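Local coordinates for protein lipid II:glycine glycyltransferase (Staphylococcus aureus, PDB 6SNR) that probably adds the first glycine of the pentaglycine bridge to the lysine of lipid II, using glycyl-tRNA as donor, in peptidoglycan synthesis, at residues T357-D362 / G369-K374; Y352-T357 / W377-S382. All blocks are in the same frame, centred on the assembly; numbering follows the deposited sequence.

Interaction 1: residues T357-D362 / G369-K374; sequences TDNDPD and GLWAFK
The indole of W371, carried by the helix 368-374, packs one face against the loop 357-362 that leaves strand 351-356 in this GNAT-like domain of the FemABX fold. The dense part of the contact is that face of the ring. D360 CA stands 3.5 Å above the ring plane and makes a CH-pi contact with the five-membered ring, 3.8 Å from its centroid and 23° off the normal. P361 CD makes a second CH-pi contact on that face, nearer the rim, and comes within 3.6 Å of W371 CG. The CB of W371 already points toward the loop, and CG anti to the backbone N (chi1 169°) lays the indole along it.

T357 meets a different part of the ring: its OG1 lies in the indole plane, at the edge, 3.6 Å from W371 CE3. That hydroxyl, T357 OG1, donates to D358 O at 2.7 Å, a bond within the loop that ties it to the next residue's carbonyl beside the indole edge. M148 of strand 146-151 also packs on both T357 and W371.

Toward solvent the contact thins out. N359 and the carboxylate end of D360 lie on the solvent side, and N359 comes no closer than 4.1 Å, from OD1 to W371 CH2. The D360 carboxylate plane is turned 46° from the indole, with OD1 3.4 Å from W371 NE1.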
# COMPACT_ATOMS: atom_id res chain seq x y z
N THR A 357 9.60 -3.41 -6.92
CA THR A 357 9.78 -3.43 -8.38
C THR A 357 11.23 -3.68 -8.69
O THR A 357 12.11 -3.33 -7.94
CB THR A 357 9.29 -2.09 -8.99
OG1 THR A 357 9.22 -2.21 -10.44
CG2 THR A 357 10.16 -0.94 -8.64
N ASP A 358 11.50 -4.21 -9.91
CA ASP A 358 12.73 -3.97 -10.60
C ASP A 358 12.73 -2.61 -11.29
O ASP A 358 11.68 -2.04 -11.57
CB ASP A 358 12.94 -5.06 -11.71
CG ASP A 358 13.25 -6.44 -11.16
OD1 ASP A 358 13.85 -6.59 -10.05
OD2 ASP A 358 12.94 -7.44 -11.89
N ASN A 359 13.93 -2.08 -11.52
CA ASN A 359 14.07 -0.82 -12.25
C ASN A 359 13.97 -1.06 -13.77
O ASN A 359 14.93 -1.52 -14.34
CB ASN A 359 15.41 -0.18 -11.95
CG ASN A 359 15.55 1.23 -12.56
OD1 ASN A 359 14.65 1.71 -13.23
ND2 ASN A 359 16.68 1.89 -12.31
N ASP A 360 12.82 -0.74 -14.34
CA ASP A 360 12.57 -0.77 -15.80
C ASP A 360 12.94 -2.10 -16.41
O ASP A 360 13.80 -2.19 -17.31
CB ASP A 360 13.35 0.34 -16.46
CG ASP A 360 12.95 0.54 -17.95
OD1 ASP A 360 11.78 0.37 -18.27
OD2 ASP A 360 13.87 0.82 -18.74
N PRO A 361 12.33 -3.20 -15.91
CA PRO A 361 12.65 -4.49 -16.47
C PRO A 361 12.14 -4.65 -17.92
O PRO A 361 11.21 -3.96 -18.32
CB PRO A 361 11.89 -5.46 -15.55
CG PRO A 361 10.73 -4.68 -15.09
CD PRO A 361 11.20 -3.27 -14.95
N ASP A 362 12.75 -5.58 -18.64
CA ASP A 362 12.26 -6.00 -19.97
C ASP A 362 10.91 -6.75 -19.88
O ASP A 362 10.53 -7.25 -18.81
CB ASP A 362 13.31 -6.91 -20.65
CG ASP A 362 14.60 -6.16 -21.10
OD1 ASP A 362 14.66 -4.91 -21.14
OD2 ASP A 362 15.59 -6.86 -21.41
N GLY A 369 5.02 -6.74 -15.07
CA GLY A 369 3.68 -6.25 -14.82
C GLY A 369 3.64 -5.30 -13.63
O GLY A 369 2.91 -4.29 -13.63
N LEU A 370 4.47 -5.59 -12.63
CA LEU A 370 4.55 -4.67 -11.47
C LEU A 370 5.02 -3.28 -11.86
O LEU A 370 4.56 -2.27 -11.31
CB LEU A 370 5.49 -5.21 -10.39
CG LEU A 370 5.09 -6.55 -9.78
CD1 LEU A 370 6.20 -7.12 -8.92
CD2 LEU A 370 3.81 -6.42 -8.97
N TRP A 371 5.99 -3.23 -12.78
CA TRP A 371 6.54 -1.94 -13.22
C TRP A 371 5.49 -1.18 -14.03
O TRP A 371 5.25 0.00 -13.78
CB TRP A 371 7.79 -2.19 -14.02
CG TRP A 371 8.34 -1.02 -14.75
CD1 TRP A 371 8.23 -0.80 -16.11
CD2 TRP A 371 9.14 0.04 -14.24
NE1 TRP A 371 8.90 0.34 -16.44
CE2 TRP A 371 9.46 0.89 -15.31
CE3 TRP A 371 9.62 0.38 -12.96
CZ2 TRP A 371 10.25 2.01 -15.15
CZ3 TRP A 371 10.38 1.50 -12.80
CH2 TRP A 371 10.69 2.32 -13.89
N ALA A 372 4.85 -1.89 -14.97
CA ALA A 372 3.84 -1.31 -15.86
C ALA A 372 2.67 -0.68 -15.09
O ALA A 372 2.14 0.39 -15.45
CB ALA A 372 3.34 -2.38 -16.83
N PHE A 373 2.25 -1.38 -14.03
CA PHE A 373 1.18 -0.98 -13.14
C PHE A 373 1.63 0.21 -12.31
O PHE A 373 0.97 1.24 -12.29
CB PHE A 373 0.75 -2.16 -12.25
CG PHE A 373 0.08 -1.79 -10.96
CD1 PHE A 373 -0.96 -0.90 -10.90
CD2 PHE A 373 0.44 -2.46 -9.79
CE1 PHE A 373 -1.59 -0.59 -9.69
CE2 PHE A 373 -0.18 -2.17 -8.60
CZ PHE A 373 -1.21 -1.25 -8.55
N LYS A 374 2.75 0.07 -11.57
CA LYS A 374 3.05 1.05 -10.56
C LYS A 374 3.54 2.40 -11.15
O LYS A 374 3.29 3.44 -10.56
CB LYS A 374 4.04 0.46 -9.53
CG LYS A 374 3.42 -0.72 -8.82
CD LYS A 374 4.46 -1.53 -8.01
CE LYS A 374 3.89 -2.84 -7.46
NZ LYS A 374 4.69 -3.43 -6.30

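Interaction 2: residues Y352-T357 / W377-S382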
# COMPACT_ATOMS: atom_id res chain seq x y z
N TYR A 352 2.81 7.25 -0.30
CA TYR A 352 1.94 6.10 -0.57
C TYR A 352 2.78 5.11 -1.38
O TYR A 352 3.18 5.36 -2.53
CB TYR A 352 0.71 6.58 -1.33
CG TYR A 352 -0.33 5.56 -1.67
CD1 TYR A 352 -0.27 4.79 -2.84
CD2 TYR A 352 -1.44 5.40 -0.86
CE1 TYR A 352 -1.26 3.88 -3.16
CE2 TYR A 352 -2.43 4.50 -1.16
CZ TYR A 352 -2.35 3.75 -2.32
OH TYR A 352 -3.33 2.85 -2.63
N ASP A 353 3.16 4.01 -0.74
CA ASP A 353 4.15 3.07 -1.24
C ASP A 353 3.46 1.86 -1.87
O ASP A 353 2.77 1.07 -1.20
CB ASP A 353 5.05 2.68 -0.04
CG ASP A 353 6.24 1.87 -0.42
OD1 ASP A 353 6.30 1.28 -1.52
OD2 ASP A 353 7.13 1.77 0.45
N PHE A 354 3.65 1.69 -3.18
CA PHE A 354 3.11 0.54 -3.90
C PHE A 354 3.91 -0.74 -3.77
O PHE A 354 3.56 -1.76 -4.37
CB PHE A 354 3.01 0.87 -5.39
CG PHE A 354 1.83 1.71 -5.77
CD1 PHE A 354 1.92 3.08 -5.75
CD2 PHE A 354 0.69 1.12 -6.30
CE1 PHE A 354 0.84 3.87 -6.14
CE2 PHE A 354 -0.40 1.92 -6.71
CZ PHE A 354 -0.31 3.27 -6.63
N GLY A 355 5.04 -0.68 -3.05
CA GLY A 355 5.90 -1.82 -2.84
C GLY A 355 6.87 -2.09 -3.99
O GLY A 355 7.13 -1.21 -4.80
N GLY A 356 7.32 -3.34 -4.08
CA GLY A 356 8.51 -3.66 -4.83
C GLY A 356 8.43 -3.60 -6.35
O GLY A 356 7.38 -3.83 -6.93
N THR A 357 9.60 -3.41 -6.92
CA THR A 357 9.78 -3.43 -8.38
C THR A 357 11.23 -3.68 -8.69
O THR A 357 12.11 -3.33 -7.94
CB THR A 357 9.29 -2.09 -8.99
OG1 THR A 357 9.22 -2.21 -10.44
CG2 THR A 357 10.16 -0.94 -8.64
N TRP A 377 1.19 5.82 -11.58
CA TRP A 377 0.51 6.40 -10.46
C TRP A 377 1.24 7.57 -9.76
O TRP A 377 1.08 7.79 -8.53
CB TRP A 377 0.20 5.25 -9.46
CG TRP A 377 -0.93 4.43 -9.98
CD1 TRP A 377 -0.86 3.24 -10.58
CD2 TRP A 377 -2.32 4.78 -9.94
NE1 TRP A 377 -2.13 2.80 -10.93
CE2 TRP A 377 -3.04 3.73 -10.54
CE3 TRP A 377 -3.03 5.90 -9.47
CZ2 TRP A 377 -4.46 3.77 -10.71
CZ3 TRP A 377 -4.44 5.91 -9.60
CH2 TRP A 377 -5.12 4.85 -10.25
N GLY A 378 1.98 8.38 -10.52
CA GLY A 378 2.71 9.47 -9.94
C GLY A 378 3.84 9.06 -8.98
O GLY A 378 4.21 9.81 -8.08
N THR A 379 4.40 7.91 -9.29
CA THR A 379 5.42 7.29 -8.46
C THR A 379 6.81 7.68 -8.84
O THR A 379 7.10 7.90 -10.03
CB THR A 379 5.33 5.77 -8.57
OG1 THR A 379 5.27 5.37 -9.95
CG2 THR A 379 4.10 5.22 -7.83
N TYR A 380 7.70 7.72 -7.84
CA TYR A 380 9.11 7.73 -8.10
C TYR A 380 9.73 6.46 -7.59
O TYR A 380 9.19 5.80 -6.70
CB TYR A 380 9.81 8.93 -7.48
CG TYR A 380 9.85 8.93 -5.96
CD1 TYR A 380 8.83 9.53 -5.25
CD2 TYR A 380 10.90 8.35 -5.25
CE1 TYR A 380 8.80 9.55 -3.90
CE2 TYR A 380 10.88 8.40 -3.84
CZ TYR A 380 9.82 9.00 -3.20
OH TYR A 380 9.68 9.10 -1.82
N LEU A 381 10.82 6.06 -8.24
CA LEU A 381 11.54 4.86 -7.81
C LEU A 381 12.43 5.17 -6.63
O LEU A 381 13.31 6.05 -6.70
CB LEU A 381 12.41 4.37 -8.96
CG LEU A 381 13.27 3.18 -8.70
CD1 LEU A 381 12.39 1.95 -8.76
CD2 LEU A 381 14.41 3.16 -9.73
N SER A 382 12.22 4.42 -5.54
CA SER A 382 12.98 4.53 -4.30
C SER A 382 13.94 3.37 -4.23
O SER A 382 13.52 2.21 -4.03
CB SER A 382 11.99 4.53 -3.12
OG SER A 382 12.69 4.69 -1.87
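This is a buried, apolar side-chain contact between the end of strand 351-356, inside a seven-stranded mixed sheet, with T357 just beyond it, and the segment 377-382 that leads into and begins the edge strand 380-383. Strand 146-151 runs between the two in the sheet, which accounts for a nearest CA pair, T357 and L381, still 8.5 Å apart: the link is made by side chains alone.

F354 carries most of it. F354 CZ lies 3.5 Å from W377 CB, while CE2 lies over a face of the indole. The planes are near parallel, 30° apart, but slid so far that the rings barely overlap, the centroid of F354 lying 5.1 Å from that of the five-membered ring. With chi1 at -79°, F354 CG is anti to the carbonyl carbon, and the ring projects from the strand toward W377. T379 CG2 approaches the ring obliquely, 3.7 Å from F354 CD1. The hydroxyl of T379, on the other branch, accordingly turns to K374 O. F373 and Q337 also pack against both F354 and W377.

A second, smaller patch lies at the far end, where T357 CG2 meets L381 CD1 at 3.7 Å. Between the two patches the strand changes course at G355, whose N donates to D353 OD1 at 2.8 Å (N-H...O angle 154°). This bond closes an Asx turn at the end of an inner strand of the mixed sheet in an acetyltransferase-clan (GNAT-like) domain.

From the N-terminal side, strand 351-356 comes first, and T357, the residue just after it, belongs to both contacts. The loop that follows is closed by interaction 1 against helix 368-374, with six residues between its segments. The chain then continues from the helix through W377 to strand 380-383, where interaction 2 closes a wider loop of nineteen intervening residues. Interaction 1 is therefore nested inside interaction 2. The two also touch directly: K374 NZ of the helix is 2.8 Å from G356 O and 2.8 Å from F354 O, both probable hydrogen bonds, and N359 packs on L381. Together they tie an inner strand, the loop-helix excursion and the edge strand of one sheet.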